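Local coordinates for beta-fructofuranosidase (Arthrobacter, PDB 3WPU), which belongs to the levansucrase/invertase family of the beta-fructosidase clan, whose members fold as a five-bladed beta-propeller, at residues V74-W78 with V431-I435; E338-Y343 with Y421-P427. All coordinates share one frame; numbering follows the deposited sequence.

In the fold
From the N terminus the chain first lays down strand 72-81, part of a large mixed sheet, and then builds much of the propeller before reaching 338-343, which run into strand 340-345 of another sheet. The 77 residues after them end at 421-427, where contact 2 closes a first loop. A few residues later strand 430-434, the antiparallel neighbour of 423-425, meets 74-78 and closes the longer loop of contact 1, which encloses that of contact 2. Three sheets thus come together near the centre of the chain. The two contacts also touch: R339 of contact 2 probably hydrogen-bonds to T77 of contact 1, and S422, in one of its two conformers, probably to D76.

Contact 1: residues V74-W78 with V431-I435; sequences VWDTW and VQSFI
W75 meets F434 through its CB as well as its indole. The CB sits over the centre of the phenyl face, 3.4 Å from the ring centroid in a CH-pi contact almost along the ring normal. Beyond it the indole turns an edge to the F434 face, a T-shaped pair with 71° between the planes and 5.5 Å from the centroid of the five-membered ring to that of F434. D76 lies alongside F434, pointing the same way, with OD1 3.8 Å from CE2; the stronger polar partner of OD1, in one conformer of S422, is the S422 hydroxyl.

These strands come from different sheets of the propeller and run roughly antiparallel, but with axes 6.4 Å apart they are linked through side chains and a water. D76 and W75 also hydrogen-bond to a bound glycerol, probably from the crystallisation liquor, which may mark a pocket beside the contact.

The polar link is made by Q432. Its chain bends at chi2 (99°), bringing the amide to T77: NE2 donates to the backbone O of T77 at 2.8 Å, with an N-H...O angle of 160°. The donor stands above the T77 carbonyl plane, though the acceptor lies close to the plane of the Q432 amide. R339 NH2 supplies a second bond to that oxygen. A water joins the two strands further, 3.0 Å from T77 N, whose proton it accepts, and 2.8 Å from Q432 OE1.

Contact 2: residues E338-Y343 with Y421-P427; sequences ERPQIY and YSHYVMP
In the core of the propeller, where strands 340-343 and 423-425 of two sheets run side by side nearly parallel, Q341 spans the gap to V425. The strand axes are 8.4 Å apart, too far for the usual backbone pairing, and the glutamine amide stands in for it. OE1 of Q341 accepts from V425 N at 2.9 Å along a nearly straight 175° bond, while NE2 gives a proton to V425 O at 2.9 Å, in the carbonyl plane on a lone pair. Two bonds fix the rotation of the amide. With CG between the backbone N and the carbonyl carbon (chi1 58°) and the chain extended beyond it, the amide also passes over the Y424 ring; NE2 lies above one face toward the rim, the planes 21° apart.

R339 reaches across fully extended. One face of its guanidinium rests on Y424 CB, and NH1 makes a weak bond of 2.9 Å to S422 O. Its NH2 is bonded to T77 O, which ties in a third sheet of the propeller. The buried O of H423 finds no hydrogen-bonding partner; R339 CD lies 3.7 Å from it.

At one end Y421 OH donates to E338 OE2 at 2.6 Å, arriving from above the carboxylate plane, while OE1 forms a salt bridge with R245. At the other, Y343 CE1 packs on V425 CG1 at 3.8 Å, and the ring edge faces M426 O.

Contact 1: residues V74-W78 with V431-I435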
loop_
_atom_site.group_PDB
_atom_site.type_symbol
_atom_site.label_atom_id
_atom_site.label_comp_id
_atom_site.label_asym_id
_atom_site.label_seq_id
_atom_site.Cartn_x
_atom_site.Cartn_y
_atom_site.Cartn_z
ATOM N N VAL A 74 -4.587 -8.349 12.153
ATOM C CA VAL A 74 -4.872 -7.374 11.093
ATOM C C VAL A 74 -3.566 -6.968 10.458
ATOM O O VAL A 74 -2.610 -6.687 11.169
ATOM C CB VAL A 74 -5.510 -6.103 11.705
ATOM C CG1 VAL A 74 -5.785 -5.082 10.612
ATOM C CG2 VAL A 74 -6.786 -6.432 12.463
ATOM N N TRP A 75 -3.513 -6.837 9.127
ATOM C CA TRP A 75 -2.320 -6.241 8.517
ATOM C C TRP A 75 -2.710 -5.280 7.414
ATOM O O TRP A 75 -3.321 -4.240 7.747
ATOM C CB TRP A 75 -1.202 -7.244 8.174
ATOM C CG TRP A 75 -1.420 -8.418 7.169
ATOM C CD1 TRP A 75 -0.696 -8.618 6.020
ATOM C CD2 TRP A 75 -2.317 -9.552 7.259
ATOM N NE1 TRP A 75 -1.075 -9.757 5.400
ATOM C CE2 TRP A 75 -2.077 -10.354 6.121
ATOM C CE3 TRP A 75 -3.287 -9.976 8.192
ATOM C CZ2 TRP A 75 -2.785 -11.529 5.869
ATOM C CZ3 TRP A 75 -3.990 -11.145 7.941
ATOM C CH2 TRP A 75 -3.728 -11.920 6.794
ATOM N N ASP A 76 -2.382 -5.555 6.162
ATOM C CA ASP A 76 -2.596 -4.537 5.114
ATOM C C ASP A 76 -4.008 -3.948 5.199
ATOM O O ASP A 76 -4.986 -4.686 5.213
ATOM C CB ASP A 76 -2.463 -5.081 3.706
ATOM C CG ASP A 76 -1.178 -5.818 3.435
ATOM O OD1 ASP A 76 -0.348 -6.044 4.325
ATOM O OD2 ASP A 76 -1.024 -6.203 2.268
ATOM N N THR A 77 -4.094 -2.622 5.234
ATOM C CA THR A 77 -5.340 -1.920 5.423
ATOM C C THR A 77 -5.439 -0.830 4.360
ATOM O O THR A 77 -4.427 -0.218 3.976
ATOM C CB THR A 77 -5.420 -1.358 6.837
ATOM O OG1 THR A 77 -5.413 -2.484 7.751
ATOM C CG2 THR A 77 -6.640 -0.493 7.044
ATOM N N TRP A 78 -6.662 -0.582 3.924
ATOM C CA TRP A 78 -6.942 0.535 3.013
ATOM C C TRP A 78 -8.256 1.253 3.296
ATOM O O TRP A 78 -9.242 0.650 3.737
ATOM C CB TRP A 78 -6.884 0.114 1.553
ATOM C CG TRP A 78 -7.779 -1.030 1.139
ATOM C CD1 TRP A 78 -8.998 -0.942 0.536
ATOM C CD2 TRP A 78 -7.482 -2.421 1.247
ATOM N NE1 TRP A 78 -9.484 -2.205 0.256
ATOM C CE2 TRP A 78 -8.574 -3.131 0.710
ATOM C CE3 TRP A 78 -6.405 -3.144 1.792
ATOM C CZ2 TRP A 78 -8.615 -4.535 0.678
ATOM C CZ3 TRP A 78 -6.437 -4.520 1.738
ATOM C CH2 TRP A 78 -7.559 -5.208 1.220
ATOM N N VAL A 431 0.910 8.655 6.907
ATOM C CA VAL A 431 1.280 7.314 6.512
ATOM C C VAL A 431 0.794 6.348 7.576
ATOM O O VAL A 431 1.167 6.457 8.761
ATOM C CB VAL A 431 2.802 7.150 6.307
ATOM C CG1 VAL A 431 3.100 5.720 5.864
ATOM C CG2 VAL A 431 3.339 8.181 5.294
ATOM N N GLN A 432 -0.069 5.419 7.164
ATOM C CA GLN A 432 -0.553 4.358 8.063
ATOM C C GLN A 432 0.161 3.063 7.703
ATOM O O GLN A 432 0.578 2.874 6.583
ATOM C CB GLN A 432 -2.070 4.191 7.966
ATOM C CG GLN A 432 -2.638 3.898 6.573
ATOM C CD GLN A 432 -2.937 2.443 6.301
ATOM O OE1 GLN A 432 -2.474 1.530 7.022
ATOM N NE2 GLN A 432 -3.712 2.203 5.260
ATOM N N SER A 433 0.347 2.182 8.694
ATOM C CA SER A 433 1.090 0.940 8.493
ATOM C C SER A 433 0.669 -0.033 9.595
ATOM O O SER A 433 0.061 0.414 10.555
ATOM C CB SER A 433 2.600 1.208 8.606
ATOM O OG SER A 433 2.974 1.741 9.868
ATOM N N PHE A 434 0.983 -1.318 9.437
ATOM C CA PHE A 434 0.712 -2.293 10.502
ATOM C C PHE A 434 2.001 -2.696 11.148
ATOM O O PHE A 434 3.063 -2.722 10.540
ATOM C CB PHE A 434 -0.064 -3.514 9.971
ATOM C CG PHE A 434 0.801 -4.575 9.330
ATOM C CD1 PHE A 434 1.400 -5.575 10.074
ATOM C CD2 PHE A 434 1.068 -4.556 7.971
ATOM C CE1 PHE A 434 2.204 -6.540 9.474
ATOM C CE2 PHE A 434 1.870 -5.506 7.361
ATOM C CZ PHE A 434 2.468 -6.495 8.116
ATOM N N ILE A 435 1.878 -3.138 12.394
ATOM C CA ILE A 435 3.029 -3.606 13.167
ATOM C C ILE A 435 3.299 -5.092 12.949
ATOM O O ILE A 435 2.386 -5.932 13.083
ATOM C CB ILE A 435 2.757 -3.400 14.666
ATOM C CG1 ILE A 435 2.586 -1.914 14.991
ATOM C CG2 ILE A 435 3.902 -3.986 15.491
ATOM C CD1 ILE A 435 2.139 -1.616 16.407
HETATM O O HOH W 1 -1.740 -0.895 5.779
#

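Contact 2: residues E338-Y343 with Y421-P427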
loop_
_atom_site.group_PDB
_atom_site.type_symbol
_atom_site.label_atom_id
_atom_site.label_comp_id
_atom_site.label_asym_id
_atom_site.label_seq_id
_atom_site.Cartn_x
_atom_site.Cartn_y
_atom_site.Cartn_z
ATOM N N GLU A 338 6.309 -3.895 -3.450
ATOM C CA GLU A 338 4.954 -4.220 -3.050
ATOM C C GLU A 338 4.044 -3.000 -2.927
ATOM O O GLU A 338 4.527 -1.873 -2.766
ATOM C CB GLU A 338 4.988 -4.949 -1.699
ATOM C CG GLU A 338 5.867 -6.164 -1.737
ATOM C CD GLU A 338 5.771 -6.972 -0.467
ATOM O OE1 GLU A 338 4.737 -7.642 -0.270
ATOM O OE2 GLU A 338 6.774 -6.996 0.268
ATOM N N ARG A 339 2.737 -3.245 -2.940
ATOM C CA ARG A 339 1.751 -2.229 -2.671
ATOM C C ARG A 339 1.996 -0.857 -3.313
ATOM O O ARG A 339 2.025 0.192 -2.652
ATOM C CB ARG A 339 1.592 -2.074 -1.166
ATOM C CG ARG A 339 0.259 -1.516 -0.896
ATOM C CD ARG A 339 -0.061 -1.370 0.558
ATOM N NE ARG A 339 -1.396 -0.813 0.581
ATOM C CZ ARG A 339 -2.168 -0.765 1.643
ATOM N NH1 ARG A 339 -1.722 -1.207 2.841
ATOM N NH2 ARG A 339 -3.359 -0.234 1.507
ATOM N N PRO A 340 2.152 -0.861 -4.631
ATOM C CA PRO A 340 2.400 0.410 -5.293
ATOM C C PRO A 340 1.164 1.317 -5.262
ATOM O O PRO A 340 0.020 0.855 -5.336
ATOM C CB PRO A 340 2.732 -0.010 -6.717
ATOM C CG PRO A 340 1.980 -1.281 -6.916
ATOM C CD PRO A 340 2.104 -1.987 -5.572
ATOM N N GLN A 341 1.416 2.610 -5.139
ATOM C CA GLN A 341 0.371 3.624 -5.331
ATOM C C GLN A 341 0.980 4.820 -6.014
ATOM O O GLN A 341 2.167 5.060 -5.921
ATOM C CB GLN A 341 -0.255 4.071 -4.010
ATOM C CG GLN A 341 0.763 4.631 -3.026
ATOM C CD GLN A 341 0.197 4.998 -1.675
ATOM O OE1 GLN A 341 0.624 4.419 -0.647
ATOM N NE2 GLN A 341 -0.726 5.964 -1.635
ATOM N N ILE A 342 0.125 5.564 -6.714
ATOM C CA ILE A 342 0.486 6.815 -7.344
ATOM C C ILE A 342 -0.213 7.941 -6.585
ATOM O O ILE A 342 -1.429 7.903 -6.365
ATOM C CB ILE A 342 0.057 6.850 -8.814
ATOM C CG1 ILE A 342 0.753 5.728 -9.613
ATOM C CG2 ILE A 342 0.371 8.207 -9.402
ATOM C CD1 ILE A 342 2.204 5.934 -9.858
ATOM N N TYR A 343 0.593 8.904 -6.174
ATOM C CA TYR A 343 0.209 10.028 -5.331
ATOM C C TYR A 343 0.587 11.290 -6.062
ATOM O O TYR A 343 1.738 11.455 -6.459
ATOM C CB TYR A 343 0.986 9.901 -4.018
ATOM C CG TYR A 343 0.713 10.902 -2.943
ATOM C CD1 TYR A 343 -0.141 10.596 -1.879
ATOM C CD2 TYR A 343 1.364 12.146 -2.927
ATOM C CE1 TYR A 343 -0.377 11.505 -0.873
ATOM C CE2 TYR A 343 1.130 13.057 -1.906
ATOM C CZ TYR A 343 0.267 12.719 -0.872
ATOM O OH TYR A 343 0.032 13.602 0.175
ATOM N N TYR A 421 4.992 -2.331 8.436
ATOM C CA TYR A 421 4.973 -2.797 7.055
ATOM C C TYR A 421 3.631 -2.456 6.377
ATOM O O TYR A 421 2.703 -1.930 7.025
ATOM C CB TYR A 421 5.362 -4.295 6.914
ATOM C CG TYR A 421 5.961 -4.554 5.559
ATOM C CD1 TYR A 421 7.153 -3.951 5.199
ATOM C CD2 TYR A 421 5.294 -5.322 4.608
ATOM C CE1 TYR A 421 7.695 -4.122 3.944
ATOM C CE2 TYR A 421 5.806 -5.477 3.325
ATOM C CZ TYR A 421 7.014 -4.887 2.998
ATOM O OH TYR A 421 7.585 -5.033 1.732
ATOM N N SER A 422 3.600 -2.692 5.057
ATOM C CA SER A 422 2.453 -2.412 4.195
ATOM C C SER A 422 1.937 -0.986 4.357
ATOM O O SER A 422 0.718 -0.723 4.370
ATOM C CB SER A 422 1.360 -3.456 4.404
ATOM O OG SER A 422 1.868 -4.732 4.045
ATOM N N HIS A 423 2.877 -0.056 4.414
ATOM C CA HIS A 423 2.560 1.330 4.597
ATOM C C HIS A 423 1.683 1.821 3.435
ATOM O O HIS A 423 1.726 1.289 2.313
ATOM C CB HIS A 423 3.813 2.181 4.553
ATOM C CG HIS A 423 4.861 1.823 5.557
ATOM N ND1 HIS A 423 5.477 0.595 5.600
ATOM C CD2 HIS A 423 5.447 2.574 6.516
ATOM C CE1 HIS A 423 6.395 0.604 6.553
ATOM N NE2 HIS A 423 6.393 1.793 7.123
ATOM N N TYR A 424 0.907 2.844 3.732
ATOM C CA TYR A 424 0.027 3.448 2.741
ATOM C C TYR A 424 0.023 4.939 2.984
ATOM O O TYR A 424 -0.245 5.392 4.096
ATOM C CB TYR A 424 -1.378 2.849 2.887
ATOM C CG TYR A 424 -2.354 3.464 1.917
ATOM C CD1 TYR A 424 -2.436 3.023 0.605
ATOM C CD2 TYR A 424 -3.163 4.506 2.319
ATOM C CE1 TYR A 424 -3.286 3.624 -0.306
ATOM C CE2 TYR A 424 -4.040 5.109 1.420
ATOM C CZ TYR A 424 -4.115 4.664 0.133
ATOM O OH TYR A 424 -4.991 5.240 -0.792
ATOM N N VAL A 425 0.322 5.709 1.922
ATOM C CA VAL A 425 0.423 7.162 2.008
ATOM C C VAL A 425 -0.943 7.793 1.703
ATOM O O VAL A 425 -1.525 7.555 0.645
ATOM C CB VAL A 425 1.487 7.719 1.024
ATOM C CG1 VAL A 425 1.698 9.195 1.281
ATOM C CG2 VAL A 425 2.799 6.939 1.170
ATOM N N MET A 426 -1.413 8.585 2.660
ATOM C CA MET A 426 -2.725 9.192 2.673
ATOM C C MET A 426 -2.586 10.670 2.364
ATOM O O MET A 426 -1.484 11.226 2.391
ATOM C CB MET A 426 -3.342 9.016 4.063
ATOM C CG MET A 426 -3.370 7.566 4.475
ATOM S SD MET A 426 -4.278 7.172 5.991
ATOM C CE MET A 426 -3.238 7.989 7.210
ATOM N N PRO A 427 -3.717 11.336 2.110
ATOM C CA PRO A 427 -3.645 12.762 1.817
ATOM C C PRO A 427 -2.917 13.562 2.905
ATOM O O PRO A 427 -3.008 13.243 4.114
ATOM C CB PRO A 427 -5.118 13.153 1.701
ATOM C CG PRO A 427 -5.771 11.900 1.207
ATOM C CD PRO A 427 -5.096 10.824 2.022
#